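Local coordinates for sensor protein, Kinase (Polaromonas sp. JS666, PDB 3GRC) that is probably the receiver domain of a sensor kinase and would accept a phosphoryl group in two-component signalling, at residues 34-37 against 41-44. Numbering follows the deposited sequence.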
ATOM      1  N   ASP A  34       3.088   6.808   7.583  1.00 18.72           N
ATOM      2  CA  ASP A  34       3.835   7.864   6.955  1.00 16.95           C
ATOM      3  C   ASP A  34       3.261   8.078   5.567  1.00 18.33           C
ATOM      4  O   ASP A  34       2.932   7.128   4.868  1.00 18.72           O
ATOM      5  CB  ASP A  34       5.313   7.480   6.828  1.00 17.86           C
ATOM      6  CG  ASP A  34       6.046   7.509   8.165  1.00 18.24           C
ATOM      7  OD1 ASP A  34       5.712   8.366   9.001  1.00 17.16           O
ATOM      8  OD2 ASP A  34       6.960   6.683   8.371  1.00 19.85           O
HETATM    9  N   MSE A  35       3.150   9.327   5.156  1.00 17.12           N
HETATM   10  CA  MSE A  35       2.630   9.611   3.831  1.00 17.72           C
HETATM   11  C   MSE A  35       3.758  10.027   2.881  1.00 17.36           C
HETATM   12  O   MSE A  35       4.613  10.828   3.229  1.00 17.50           O
HETATM   13  CB  MSE A  35       1.596  10.747   3.882  1.00 17.04           C
HETATM   14  CG  MSE A  35       0.504  10.601   4.925  1.00 19.11           C
HETATM   15 SE   MSE A  35      -0.571  12.183   5.000  1.00 32.39          SE
HETATM   16  CE  MSE A  35       0.519  13.313   6.185  1.00 25.47           C
ATOM     17  N   VAL A  36       3.752   9.459   1.688  1.00 15.39           N
ATOM     18  CA  VAL A  36       4.691   9.801   0.621  1.00 17.95           C
ATOM     19  C   VAL A  36       3.845   9.892  -0.642  1.00 18.70           C
ATOM     20  O   VAL A  36       2.782   9.286  -0.723  1.00 18.00           O
ATOM     21  CB  VAL A  36       5.855   8.768   0.446  1.00 19.14           C
ATOM     22  CG1 VAL A  36       6.735   8.806   1.693  1.00 18.40           C
ATOM     23  CG2 VAL A  36       5.323   7.351   0.189  1.00 17.92           C
ATOM     24  N   HIS A  37       4.311  10.644  -1.631  1.00 21.91           N
ATOM     25  CA  HIS A  37       3.515  10.842  -2.836  1.00 22.63           C
ATOM     26  C   HIS A  37       4.020  10.284  -4.162  1.00 23.00           C
ATOM     27  O   HIS A  37       3.451  10.600  -5.214  1.00 24.99           O
ATOM     28  CB  HIS A  37       3.223  12.336  -2.986  1.00 22.44           C
ATOM     29  CG  HIS A  37       4.445  13.189  -3.097  1.00 25.34           C
ATOM     30  ND1 HIS A  37       5.177  13.306  -4.263  1.00 27.36           N
ATOM     31  CD2 HIS A  37       5.087  13.961  -2.184  1.00 26.46           C
ATOM     32  CE1 HIS A  37       6.205  14.104  -4.063  1.00 26.06           C
ATOM     33  NE2 HIS A  37       6.171  14.517  -2.804  1.00 27.00           N
ATOM     34  N   GLN A  41       9.856   8.103  -3.695  1.00 25.10           N
ATOM     35  CA  GLN A  41       9.805   8.368  -2.267  1.00 25.61           C
ATOM     36  C   GLN A  41       9.494   7.100  -1.490  1.00 25.54           C
ATOM     37  O   GLN A  41      10.043   6.874  -0.413  1.00 24.81           O
ATOM     38  CB  GLN A  41       8.746   9.406  -1.939  1.00 25.84           C
ATOM     39  CG  GLN A  41       9.091  10.808  -2.326  1.00 25.91           C
ATOM     40  CD  GLN A  41       8.227  11.798  -1.583  1.00 28.24           C
ATOM     41  OE1 GLN A  41       7.034  11.558  -1.385  1.00 28.39           O
ATOM     42  NE2 GLN A  41       8.819  12.918  -1.163  1.00 23.73           N
ATOM     43  N   ALA A  42       8.610   6.272  -2.039  1.00 24.37           N
ATOM     44  CA  ALA A  42       8.255   5.037  -1.367  1.00 25.85           C
ATOM     45  C   ALA A  42       9.473   4.109  -1.279  1.00 26.65           C
ATOM     46  O   ALA A  42       9.744   3.529  -0.228  1.00 24.94           O
ATOM     47  CB  ALA A  42       7.105   4.357  -2.096  1.00 24.14           C
ATOM     48  N   LEU A  43      10.212   3.979  -2.376  1.00 27.73           N
ATOM     49  CA  LEU A  43      11.400   3.125  -2.387  1.00 31.65           C
ATOM     50  C   LEU A  43      12.451   3.603  -1.375  1.00 33.12           C
ATOM     51  O   LEU A  43      13.035   2.802  -0.644  1.00 35.23           O
ATOM     52  CB  LEU A  43      11.995   3.070  -3.800  1.00 31.39           C
ATOM     53  CG  LEU A  43      11.125   2.264  -4.769  1.00 32.40           C
ATOM     54  CD1 LEU A  43      11.621   2.383  -6.199  1.00 32.87           C
ATOM     55  CD2 LEU A  43      11.132   0.815  -4.312  1.00 32.90           C
ATOM     56  N   GLU A  44      12.669   4.912  -1.321  1.00 33.88           N
ATOM     57  CA  GLU A  44      13.630   5.482  -0.384  1.00 35.42           C
ATOM     58  C   GLU A  44      13.176   5.248   1.060  1.00 35.40           C
ATOM     59  O   GLU A  44      13.895   4.667   1.881  1.00 36.61           O
ATOM     60  CB  GLU A  44      13.756   6.993  -0.620  1.00 38.68           C
ATOM     61  CG  GLU A  44      14.849   7.663   0.203  1.00 45.32           C
ATOM     62  CD  GLU A  44      14.802   9.191   0.152  1.00 48.42           C
ATOM     63  OE1 GLU A  44      14.537   9.770  -0.927  1.00 50.97           O
ATOM     64  OE2 GLU A  44      15.051   9.819   1.201  1.00 50.70           O
TER
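One face of the H37 imidazole is covered by the amide oxygen OE1 of Q41, 3.2 Å above the ring plane and offset toward the rim; the amide and ring planes are inclined at 44°, so this is no parallel stack. The pair spans the junction between edge strand 32-36 and helix 39-48 of a CheY-like receiver fold (sheet order 2-1-3-4-5), H37 in the loop and Q41 in the helix's first turn. Q41 OE1 is placed by a nearly straight hydrogen bond from the backbone N of H37 (2.9 Å, 169° at the hydrogen), the donor lying close to the C=O direction. Chi1 of H37 (60°) sets CG between backbone N and carbonyl carbon and swings the ring back over the same oxygen, although its CB points away from the helix. H37 NE2, at 3.4 Å from Q41 OE1, has too poor an angle to bond. V36 CB lies 3.5 Å from Q41 OE1 and 3.8 Å from Q41 CB, the two side chains running past each other in opposite directions. V36 also touches L10 and C12 of the neighbouring strand, while A42 meets C12 and, on helix 65-73, L68. V36 CG2 ends 4.0 Å from A42 CA.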